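PDB 5A77: DNA endonuclease i-cvui, which is a LAGLIDADG homing endonuclease that cleaves double-stranded DNA in the presence of magnesium and probably takes part in intron homing. Local coordinates for residues B[41-46]-B[113-118]; B[47-50]-B[55-58]; B[89-94]-B[103-108]. All coordinates share one frame; numbering follows the deposited sequence.

Interaction 1. Residues B[41-46]-B[113-118]; sequences VRVSLT and KKLPNT. With nucleotides of chain F.
This is a small buried apolar contact between V41 and V43 on strand 39-50 and L115, just past helix 102-114. No hydrogen bond crosses it. L115 supplies both of its methyl branches. L115 CD2 lies 3.8 Å from the backbone V41 O and 4.5 Å from V41 CB. L115 CD1 meets V43 CG2 at 4.2 Å, and here the two side chains reach for each other tip to tip. In L115 CG lies anti to the carbonyl carbon (chi1 -64°), and the two methyls divide between V43 CG2 and the V41 backbone oxygen. The valines also rest on helix 102-114: I111 touches both, and V108 and I112 touch V43.

R42, between them, points to the other side of the strand. Its chain is extended through chi2 and then bends at chi3 (-57°), which carries the guanidinium to the DNA. R42 NH1 donates to O4 of thymidine DT5 of chain F at 2.6 Å, with an N-H...O angle of 139°. The O4 sits at the edge of the guanidinium, near its plane. O4 belongs to the major-groove edge of thymine, so this is a base-directed bond. Alternate residues of one strand thus serve helix packing and DNA reading. That division is typical of the curved antiparallel sheet of LAGLIDADG endonucleases, with helices on its back and the DNA major groove against its front.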
loop_
_atom_site.group_PDB
_atom_site.type_symbol
_atom_site.label_atom_id
_atom_site.label_comp_id
_atom_site.label_asym_id
_atom_site.label_seq_id
_atom_site.Cartn_x
_atom_site.Cartn_y
_atom_site.Cartn_z
ATOM N N VAL B 41 15.695 -22.480 -0.214
ATOM C CA VAL B 41 15.511 -21.035 -0.269
ATOM C C VAL B 41 14.157 -20.764 -0.930
ATOM O O VAL B 41 13.941 -21.127 -2.092
ATOM C CB VAL B 41 16.658 -20.341 -1.017
ATOM C CG1 VAL B 41 16.300 -18.912 -1.345
ATOM C CG2 VAL B 41 17.934 -20.367 -0.165
ATOM N N ARG B 42 13.226 -20.184 -0.171
ATOM C CA ARG B 42 11.886 -19.919 -0.686
ATOM C C ARG B 42 11.828 -18.504 -1.223
ATOM O O ARG B 42 12.205 -17.580 -0.528
ATOM C CB ARG B 42 10.816 -20.131 0.406
ATOM C CG ARG B 42 9.379 -19.670 0.039
ATOM C CD ARG B 42 8.345 -19.973 1.163
ATOM N NE ARG B 42 8.334 -21.399 1.496
ATOM C CZ ARG B 42 8.043 -21.908 2.691
ATOM N NH1 ARG B 42 7.712 -21.105 3.698
ATOM N NH2 ARG B 42 8.100 -23.230 2.880
ATOM N N VAL B 43 11.385 -18.343 -2.467
ATOM C CA VAL B 43 11.091 -17.029 -3.021
ATOM C C VAL B 43 9.564 -16.784 -3.059
ATOM O O VAL B 43 8.788 -17.707 -3.351
ATOM C CB VAL B 43 11.691 -16.869 -4.434
ATOM C CG1 VAL B 43 13.215 -16.967 -4.390
ATOM C CG2 VAL B 43 11.122 -17.903 -5.377
ATOM N N SER B 44 9.130 -15.559 -2.756
ATOM C CA SER B 44 7.700 -15.239 -2.797
ATOM C C SER B 44 7.355 -13.762 -2.891
ATOM O O SER B 44 8.006 -12.907 -2.279
ATOM C CB SER B 44 6.984 -15.820 -1.572
ATOM O OG SER B 44 7.601 -15.411 -0.366
ATOM N N LEU B 45 6.317 -13.477 -3.672
ATOM C CA LEU B 45 5.638 -12.192 -3.622
ATOM C C LEU B 45 4.331 -12.379 -2.870
ATOM O O LEU B 45 3.529 -13.244 -3.226
ATOM C CB LEU B 45 5.373 -11.642 -5.028
ATOM C CG LEU B 45 4.640 -10.298 -5.147
ATOM C CD1 LEU B 45 5.080 -9.579 -6.397
ATOM C CD2 LEU B 45 3.134 -10.481 -5.181
ATOM N N THR B 46 4.095 -11.567 -1.844
ATOM C CA THR B 46 2.857 -11.694 -1.079
ATOM C C THR B 46 2.197 -10.324 -0.914
ATOM O O THR B 46 2.871 -9.328 -0.686
ATOM C CB THR B 46 3.118 -12.326 0.305
ATOM O OG1 THR B 46 3.299 -13.742 0.156
ATOM C CG2 THR B 46 1.930 -12.115 1.222
ATOM N N LYS B 113 17.437 -17.553 -10.595
ATOM C CA LYS B 113 18.407 -18.006 -11.589
ATOM C C LYS B 113 19.117 -19.303 -11.183
ATOM O O LYS B 113 19.359 -20.166 -12.027
ATOM C CB LYS B 113 19.435 -16.909 -11.861
ATOM C CG LYS B 113 19.505 -16.502 -13.320
ATOM C CD LYS B 113 20.197 -15.161 -13.487
ATOM C CE LYS B 113 19.165 -14.035 -13.542
ATOM N NZ LYS B 113 19.623 -12.849 -14.333
ATOM N N LYS B 114 19.405 -19.445 -9.892
ATOM C CA LYS B 114 20.170 -20.576 -9.388
ATOM C C LYS B 114 19.362 -21.709 -8.729
ATOM O O LYS B 114 19.919 -22.772 -8.446
ATOM C CB LYS B 114 21.210 -20.075 -8.395
ATOM C CG LYS B 114 21.536 -18.615 -8.564
ATOM C CD LYS B 114 22.747 -18.219 -7.766
ATOM C CE LYS B 114 23.597 -17.300 -8.602
ATOM N NZ LYS B 114 24.964 -17.191 -8.051
ATOM N N LEU B 115 18.071 -21.496 -8.483
ATOM C CA LEU B 115 17.238 -22.529 -7.858
ATOM C C LEU B 115 17.247 -23.855 -8.615
ATOM O O LEU B 115 17.256 -24.909 -7.985
ATOM C CB LEU B 115 15.784 -22.057 -7.695
ATOM C CG LEU B 115 15.505 -20.872 -6.774
ATOM C CD1 LEU B 115 14.020 -20.546 -6.810
ATOM C CD2 LEU B 115 15.969 -21.163 -5.354
ATOM N N PRO B 116 17.231 -23.818 -9.962
ATOM C CA PRO B 116 17.359 -25.103 -10.654
ATOM C C PRO B 116 18.612 -25.899 -10.286
ATOM O O PRO B 116 18.606 -27.130 -10.406
ATOM C CB PRO B 116 17.400 -24.689 -12.123
ATOM C CG PRO B 116 16.550 -23.461 -12.166
ATOM C CD PRO B 116 16.894 -22.732 -10.905
ATOM N N ASN B 117 19.663 -25.225 -9.838
ATOM C CA ASN B 117 20.910 -25.916 -9.561
ATOM C C ASN B 117 21.214 -26.026 -8.074
ATOM O O ASN B 117 22.352 -26.284 -7.685
ATOM C CB ASN B 117 22.052 -25.210 -10.292
ATOM C CG ASN B 117 21.723 -24.956 -11.756
ATOM O OD1 ASN B 117 21.003 -25.740 -12.389
ATOM N ND2 ASN B 117 22.231 -23.856 -12.296
ATOM N N THR B 118 20.193 -25.863 -7.240
ATOM C CA THR B 118 20.440 -25.719 -5.809
ATOM C C THR B 118 20.738 -27.068 -5.118
ATOM O O THR B 118 20.884 -27.131 -3.897
ATOM C CB THR B 118 19.258 -25.041 -5.100
ATOM O OG1 THR B 118 19.633 -24.770 -3.750
ATOM C CG2 THR B 118 18.048 -25.965 -5.081
ATOM P P DT F 5 10.177 -22.960 12.868
ATOM O OP1 DT F 5 10.471 -23.533 14.202
ATOM O OP2 DT F 5 11.047 -23.312 11.725
ATOM O "O5'" DT F 5 8.681 -23.343 12.422
ATOM C "C5'" DT F 5 7.560 -22.785 13.094
ATOM C "C4'" DT F 5 6.292 -23.535 12.730
ATOM O "O4'" DT F 5 5.729 -22.991 11.505
ATOM C "C3'" DT F 5 6.472 -25.034 12.482
ATOM O "O3'" DT F 5 5.418 -25.757 13.111
ATOM C "C2'" DT F 5 6.402 -25.152 10.959
ATOM C "C1'" DT F 5 5.431 -24.043 10.609
ATOM N N1 DT F 5 5.592 -23.528 9.220
ATOM C C2 DT F 5 4.536 -23.602 8.346
ATOM O O2 DT F 5 3.453 -24.080 8.643
ATOM N N3 DT F 5 4.787 -23.088 7.100
ATOM C C4 DT F 5 5.961 -22.510 6.650
ATOM O O4 DT F 5 6.084 -22.076 5.505
ATOM C C5 DT F 5 7.034 -22.458 7.619
ATOM C C7 DT F 5 8.374 -21.876 7.245
ATOM C C6 DT F 5 6.796 -22.963 8.844
#

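Interaction 2. Residues B[47-50]-B[55-58]; sequences VFQS and FILL. With nucleotides of chain D; nucleotides of chain F.
V47 and Q49 face helix 55-64, while F48 between them turns to the DNA. V47 and L57 cross obliquely, with V47 CG1 3.7 Å from L57 CD2. V47 CG1 is anti to the backbone N (chi1 167°), and this places it on the leucine methyl. The same L57 methyl also lies against Q49 CB. Q49 and I56 meet at a slant too, and I56 offers its CG2 branch, with I56 CG2 3.7 Å from Q49 CG. The aliphatic part of the glutamine therefore packs on the helix.

Its amide end does something else. The chain bends at chi2 (59°), and the amide lies by the phosphate of DC14 of chain D, with the modelled Q49 NE2 3.0 Å from OP1 of DC14. Q49 OE1 is modelled close to F48 O, acceptor against acceptor, so the assignment of the amide N and O is doubtful. A bound magnesium ion lies about 4 Å from the Q49 side chain. Next along the strand, the backbone S50 N donates to OP2 of DC14 at 2.9 Å. This bond is bent, with an N-H...O angle of 137°.

F48 points away from the helix, and its ring takes C8 of DG1 of chain F over the centre of one face, 3.2 Å above the plane. N7 of DA2 of chain F approaches the ring edge instead, 3.2 Å from F48 CZ. I56 and F55 also pack on L100 of the second subunit. A strand end by a phosphate and bound magnesium, backed by a helix, is consistent with part of the LAGLIDADG active-site region, beside the metal and the DNA backbone.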
loop_
_atom_site.group_PDB
_atom_site.type_symbol
_atom_site.label_atom_id
_atom_site.label_comp_id
_atom_site.label_asym_id
_atom_site.label_seq_id
_atom_site.Cartn_x
_atom_site.Cartn_y
_atom_site.Cartn_z
ATOM N N VAL B 47 0.878 -10.276 -1.055
ATOM C CA VAL B 47 0.117 -9.048 -0.870
ATOM C C VAL B 47 -0.909 -9.256 0.252
ATOM O O VAL B 47 -1.606 -10.275 0.290
ATOM C CB VAL B 47 -0.588 -8.621 -2.178
ATOM C CG1 VAL B 47 -1.616 -7.549 -1.914
ATOM C CG2 VAL B 47 0.423 -8.146 -3.196
ATOM N N PHE B 48 -0.978 -8.300 1.176
ATOM C CA PHE B 48 -1.860 -8.412 2.335
ATOM C C PHE B 48 -3.067 -7.498 2.238
ATOM O O PHE B 48 -2.953 -6.357 1.805
ATOM C CB PHE B 48 -1.111 -8.090 3.626
ATOM C CG PHE B 48 0.144 -8.878 3.808
ATOM C CD1 PHE B 48 0.110 -10.145 4.372
ATOM C CD2 PHE B 48 1.367 -8.348 3.429
ATOM C CE1 PHE B 48 1.281 -10.866 4.549
ATOM C CE2 PHE B 48 2.521 -9.064 3.599
ATOM C CZ PHE B 48 2.480 -10.321 4.159
ATOM N N GLN B 49 -4.224 -8.007 2.643
ATOM C CA GLN B 49 -5.402 -7.168 2.792
ATOM C C GLN B 49 -6.330 -7.758 3.837
ATOM O O GLN B 49 -6.330 -8.970 4.069
ATOM C CB GLN B 49 -6.144 -6.995 1.463
ATOM C CG GLN B 49 -6.939 -5.662 1.391
ATOM C CD GLN B 49 -6.040 -4.433 1.569
ATOM O OE1 GLN B 49 -4.883 -4.430 1.136
ATOM N NE2 GLN B 49 -6.558 -3.399 2.222
ATOM N N SER B 50 -7.100 -6.889 4.484
ATOM C CA SER B 50 -8.104 -7.322 5.442
ATOM C C SER B 50 -9.128 -8.179 4.712
ATOM O O SER B 50 -9.426 -7.929 3.542
ATOM C CB SER B 50 -8.764 -6.112 6.122
ATOM O OG SER B 50 -9.968 -6.474 6.783
ATOM N N PHE B 55 -11.941 -9.482 -1.700
ATOM C CA PHE B 55 -12.155 -9.521 -3.145
ATOM C C PHE B 55 -10.988 -8.960 -3.964
ATOM O O PHE B 55 -10.739 -9.428 -5.078
ATOM C CB PHE B 55 -13.458 -8.789 -3.520
ATOM C CG PHE B 55 -13.416 -7.282 -3.358
ATOM C CD1 PHE B 55 -12.978 -6.469 -4.395
ATOM C CD2 PHE B 55 -13.884 -6.682 -2.197
ATOM C CE1 PHE B 55 -12.948 -5.084 -4.256
ATOM C CE2 PHE B 55 -13.874 -5.296 -2.050
ATOM C CZ PHE B 55 -13.400 -4.494 -3.081
ATOM N N ILE B 56 -10.277 -7.971 -3.418
ATOM C CA ILE B 56 -9.170 -7.332 -4.141
ATOM C C ILE B 56 -8.015 -8.331 -4.434
ATOM O O ILE B 56 -7.361 -8.239 -5.474
ATOM C CB ILE B 56 -8.638 -6.078 -3.364
ATOM C CG1 ILE B 56 -7.917 -5.095 -4.300
ATOM C CG2 ILE B 56 -7.759 -6.461 -2.174
ATOM C CD1 ILE B 56 -8.830 -4.425 -5.323
ATOM N N LEU B 57 -7.795 -9.292 -3.538
ATOM C CA LEU B 57 -6.760 -10.302 -3.724
ATOM C C LEU B 57 -7.119 -11.318 -4.829
ATOM O O LEU B 57 -6.235 -11.868 -5.493
ATOM C CB LEU B 57 -6.500 -11.035 -2.407
ATOM C CG LEU B 57 -6.058 -10.128 -1.266
ATOM C CD1 LEU B 57 -5.741 -10.946 -0.040
ATOM C CD2 LEU B 57 -4.838 -9.339 -1.695
ATOM N N LEU B 58 -8.419 -11.559 -5.010
ATOM C CA LEU B 58 -8.915 -12.360 -6.124
ATOM C C LEU B 58 -8.808 -11.589 -7.441
ATOM O O LEU B 58 -8.550 -12.185 -8.482
ATOM C CB LEU B 58 -10.362 -12.784 -5.881
ATOM C CG LEU B 58 -10.618 -13.639 -4.635
ATOM C CD1 LEU B 58 -12.104 -13.962 -4.495
ATOM C CD2 LEU B 58 -9.778 -14.913 -4.655
ATOM P P DC D 14 -4.935 -3.551 5.340
ATOM O OP1 DC D 14 -4.634 -2.510 4.325
ATOM O OP2 DC D 14 -6.212 -4.303 5.294
ATOM O "O5'" DC D 14 -3.740 -4.635 5.394
ATOM C "C5'" DC D 14 -2.477 -4.346 4.795
ATOM C "C4'" DC D 14 -1.382 -4.131 5.843
ATOM O "O4'" DC D 14 -1.779 -4.683 7.132
ATOM C "C3'" DC D 14 -0.031 -4.781 5.507
ATOM O "O3'" DC D 14 1.005 -3.780 5.455
ATOM C "C2'" DC D 14 0.188 -5.786 6.656
ATOM C "C1'" DC D 14 -0.619 -5.148 7.768
ATOM N N1 DC D 14 -0.996 -6.068 8.927
ATOM C C2 DC D 14 -0.024 -6.436 9.876
ATOM O O2 DC D 14 1.136 -6.027 9.741
ATOM N N3 DC D 14 -0.383 -7.232 10.919
ATOM C C4 DC D 14 -1.647 -7.647 11.039
ATOM N N4 DC D 14 -1.955 -8.424 12.084
ATOM C C5 DC D 14 -2.654 -7.279 10.093
ATOM C C6 DC D 14 -2.287 -6.492 9.067
ATOM O OP3 DG F 1 6.275 -2.920 4.197
ATOM P P DG F 1 5.028 -3.090 3.405
ATOM O OP1 DG F 1 4.012 -2.187 3.999
ATOM O OP2 DG F 1 5.379 -2.940 1.973
ATOM O "O5'" DG F 1 4.516 -4.598 3.558
ATOM C "C5'" DG F 1 3.710 -4.990 4.687
ATOM C "C4'" DG F 1 4.593 -5.625 5.738
ATOM O "O4'" DG F 1 3.806 -6.272 6.770
ATOM C "C3'" DG F 1 5.539 -6.684 5.206
ATOM O "O3'" DG F 1 6.777 -6.433 5.758
ATOM C "C2'" DG F 1 4.943 -7.996 5.738
ATOM C "C1'" DG F 1 4.387 -7.526 7.060
ATOM N N9 DG F 1 3.349 -8.364 7.646
ATOM C C8 DG F 1 2.166 -8.760 7.064
ATOM N N7 DG F 1 1.400 -9.447 7.870
ATOM C C5 DG F 1 2.110 -9.482 9.065
ATOM C C6 DG F 1 1.788 -10.080 10.301
ATOM O O6 DG F 1 0.785 -10.723 10.599
ATOM N N1 DG F 1 2.784 -9.881 11.248
ATOM C C2 DG F 1 3.941 -9.191 11.031
ATOM N N2 DG F 1 4.780 -9.097 12.073
ATOM N N3 DG F 1 4.258 -8.624 9.877
ATOM C C4 DG F 1 3.302 -8.812 8.943
ATOM P P DA F 2 8.098 -6.473 4.864
ATOM O OP1 DA F 2 8.742 -5.142 4.905
ATOM O OP2 DA F 2 7.785 -7.056 3.540
ATOM O "O5'" DA F 2 8.973 -7.485 5.709
ATOM C "C5'" DA F 2 8.707 -7.580 7.097
ATOM C "C4'" DA F 2 8.733 -9.019 7.565
ATOM O "O4'" DA F 2 7.387 -9.557 7.651
ATOM C "C3'" DA F 2 9.520 -9.996 6.674
ATOM O "O3'" DA F 2 10.399 -10.731 7.504
ATOM C "C2'" DA F 2 8.409 -10.887 6.088
ATOM C "C1'" DA F 2 7.475 -10.891 7.279
ATOM N N9 DA F 2 6.140 -11.433 7.092
ATOM C C8 DA F 2 5.421 -11.581 5.928
ATOM N N7 DA F 2 4.232 -12.128 6.113
ATOM C C5 DA F 2 4.185 -12.350 7.486
ATOM C C6 DA F 2 3.205 -12.901 8.336
ATOM N N6 DA F 2 2.010 -13.357 7.902
ATOM N N1 DA F 2 3.494 -12.973 9.659
ATOM C C2 DA F 2 4.667 -12.533 10.086
ATOM N N3 DA F 2 5.659 -11.999 9.391
ATOM C C4 DA F 2 5.353 -11.937 8.087
#

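Interaction 3. Residues B[89-94]-B[103-108]; sequences TTLEKL and AQAKLV
L91 carries the contact from helix 84-94, and A105 and V108 receive it on helix 102-114. The close part is compact. L91 CD2 meets A105 CB at 4.0 Å, while L91 CD1 meets V108 CG1 at 3.9 Å. The L91 and V108 side chains cross at about a right angle, so methyl meets methyl rather than chain lying along chain. The V108 methyl used is CG1, swung away from the backbone N by a chi1 of 169°. The 6.5 Å between L91 CA and A105 CA is consistent with a small residue at this position. I25 of strand 23-31 touches both L91 and V108 and helps to close this patch.

The rest of the two segments stands apart. E92 and K106 are exposed polar residues that take no part in the contact, and the CB of K106 points away from the facing helix. A103 and T89 are exposed as well. T90 is different: it is buried, and its OG1 is bonded to S86 O within its own helix. The helix is also irregular here. The carbonyl T90 O accepts from both K93 N, at 3.2 Å, and L94 N, at 3.3 Å, where the normal run of backbone bonds is broken by a kink.

No hydrogen bond or salt bridge joins the two segments. The contact is therefore apolar, held by van der Waals packing and the burial of hydrophobic surface, and the fit depends on the shapes of one leucine, one alanine and one valine, with charge kept to the outer surfaces.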
loop_
_atom_site.group_PDB
_atom_site.type_symbol
_atom_site.label_atom_id
_atom_site.label_comp_id
_atom_site.label_asym_id
_atom_site.label_seq_id
_atom_site.Cartn_x
_atom_site.Cartn_y
_atom_site.Cartn_z
ATOM N N THR B 89 7.882 -15.025 -13.529
ATOM C CA THR B 89 6.921 -14.453 -14.467
ATOM C C THR B 89 6.135 -13.259 -13.917
ATOM O O THR B 89 5.786 -12.348 -14.659
ATOM C CB THR B 89 5.960 -15.545 -14.933
ATOM O OG1 THR B 89 6.722 -16.527 -15.643
ATOM C CG2 THR B 89 4.892 -14.993 -15.860
ATOM N N THR B 90 5.890 -13.234 -12.617
ATOM C CA THR B 90 5.185 -12.094 -12.054
ATOM C C THR B 90 6.102 -10.864 -11.952
ATOM O O THR B 90 5.666 -9.727 -12.140
ATOM C CB THR B 90 4.595 -12.429 -10.670
ATOM O OG1 THR B 90 3.687 -13.528 -10.807
ATOM C CG2 THR B 90 3.843 -11.236 -10.111
ATOM N N LEU B 91 7.379 -11.094 -11.686
ATOM C CA LEU B 91 8.285 -9.996 -11.408
ATOM C C LEU B 91 8.586 -9.147 -12.646
ATOM O O LEU B 91 8.567 -7.911 -12.548
ATOM C CB LEU B 91 9.566 -10.531 -10.777
ATOM C CG LEU B 91 9.270 -10.834 -9.303
ATOM C CD1 LEU B 91 10.434 -11.493 -8.586
ATOM C CD2 LEU B 91 8.864 -9.558 -8.588
ATOM N N GLU B 92 8.785 -9.802 -13.759
ATOM C CA GLU B 92 9.022 -9.160 -15.009
ATOM C C GLU B 92 7.826 -8.331 -15.477
ATOM O O GLU B 92 7.942 -7.504 -16.346
ATOM C CB GLU B 92 9.413 -10.209 -16.065
ATOM C CG GLU B 92 9.718 -11.624 -15.557
ATOM C CD GLU B 92 10.635 -12.427 -16.475
ATOM O OE1 GLU B 92 11.860 -12.318 -16.330
ATOM O OE2 GLU B 92 10.147 -13.184 -17.333
ATOM N N LYS B 93 6.665 -8.568 -14.906
ATOM C CA LYS B 93 5.459 -7.790 -15.181
ATOM C C LYS B 93 5.530 -6.492 -14.414
ATOM O O LYS B 93 5.285 -5.426 -14.966
ATOM C CB LYS B 93 4.198 -8.565 -14.805
ATOM C CG LYS B 93 3.681 -9.452 -15.909
ATOM C CD LYS B 93 2.791 -10.528 -15.352
ATOM C CE LYS B 93 2.452 -11.548 -16.410
ATOM N NZ LYS B 93 1.861 -12.772 -15.793
ATOM N N LEU B 94 5.901 -6.594 -13.141
ATOM C CA LEU B 94 5.902 -5.456 -12.226
ATOM C C LEU B 94 7.174 -4.619 -12.302
ATOM O O LEU B 94 7.125 -3.395 -12.194
ATOM C CB LEU B 94 5.697 -5.953 -10.794
ATOM C CG LEU B 94 4.368 -6.699 -10.656
ATOM C CD1 LEU B 94 4.135 -7.240 -9.248
ATOM C CD2 LEU B 94 3.246 -5.771 -11.071
ATOM N N ALA B 103 14.559 -3.382 -5.785
ATOM C CA ALA B 103 15.773 -4.061 -5.327
ATOM C C ALA B 103 15.473 -5.507 -4.903
ATOM O O ALA B 103 16.151 -6.446 -5.339
ATOM C CB ALA B 103 16.411 -3.298 -4.194
ATOM N N GLN B 104 14.448 -5.680 -4.067
ATOM C CA GLN B 104 14.032 -7.011 -3.641
ATOM C C GLN B 104 13.662 -7.853 -4.854
ATOM O O GLN B 104 14.003 -9.029 -4.926
ATOM C CB GLN B 104 12.855 -6.939 -2.672
ATOM C CG GLN B 104 13.155 -6.247 -1.358
ATOM C CD GLN B 104 12.599 -4.840 -1.313
ATOM O OE1 GLN B 104 13.193 -3.890 -1.845
ATOM N NE2 GLN B 104 11.438 -4.699 -0.696
ATOM N N ALA B 105 12.989 -7.239 -5.820
ATOM C CA ALA B 105 12.654 -7.926 -7.064
ATOM C C ALA B 105 13.894 -8.445 -7.769
ATOM O O ALA B 105 13.992 -9.630 -8.068
ATOM C CB ALA B 105 11.889 -7.017 -7.983
ATOM N N LYS B 106 14.840 -7.551 -8.024
ATOM C CA LYS B 106 16.031 -7.873 -8.797
ATOM C C LYS B 106 16.873 -8.946 -8.104
ATOM O O LYS B 106 17.395 -9.865 -8.754
ATOM C CB LYS B 106 16.853 -6.608 -9.031
ATOM C CG LYS B 106 17.211 -6.372 -10.489
ATOM C CD LYS B 106 15.992 -6.007 -11.322
ATOM C CE LYS B 106 16.352 -5.885 -12.802
ATOM N NZ LYS B 106 16.819 -7.186 -13.365
ATOM N N LEU B 107 16.996 -8.840 -6.784
ATOM C CA LEU B 107 17.724 -9.851 -6.026
ATOM C C LEU B 107 17.030 -11.204 -6.151
ATOM O O LEU B 107 17.665 -12.197 -6.500
ATOM C CB LEU B 107 17.859 -9.438 -4.558
ATOM C CG LEU B 107 18.859 -8.298 -4.325
ATOM C CD1 LEU B 107 19.029 -7.997 -2.845
ATOM C CD2 LEU B 107 20.204 -8.616 -4.954
ATOM N N VAL B 108 15.723 -11.231 -5.897
ATOM C CA VAL B 108 14.930 -12.456 -6.015
ATOM C C VAL B 108 15.009 -13.070 -7.422
ATOM O O VAL B 108 15.028 -14.294 -7.568
ATOM C CB VAL B 108 13.455 -12.200 -5.629
ATOM C CG1 VAL B 108 12.577 -13.392 -6.011
ATOM C CG2 VAL B 108 13.347 -11.928 -4.131
#

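How the interactions relate
After helix 6-22 and strand 23-31, strand 39-50 supplies the opening segments of interactions 1 and 2, which adjoin in sequence. Interaction 2 closes at once, after a four-residue connection, on helix 55-64. The chain then adds two more strands and helix 84-94, which interaction 3 joins to helix 102-114 through a short connection. Interaction 1 closes last, just past that helix, and so encloses the other two, which follow one another in series. Interactions 1 and 3 touch: L45 CD1 lies 3.8 Å from L94 CD1, and V43 CB 3.9 Å from V108 CG1. Interaction 2 sits apart, toward the end of the strand near the bound magnesium and the DNA.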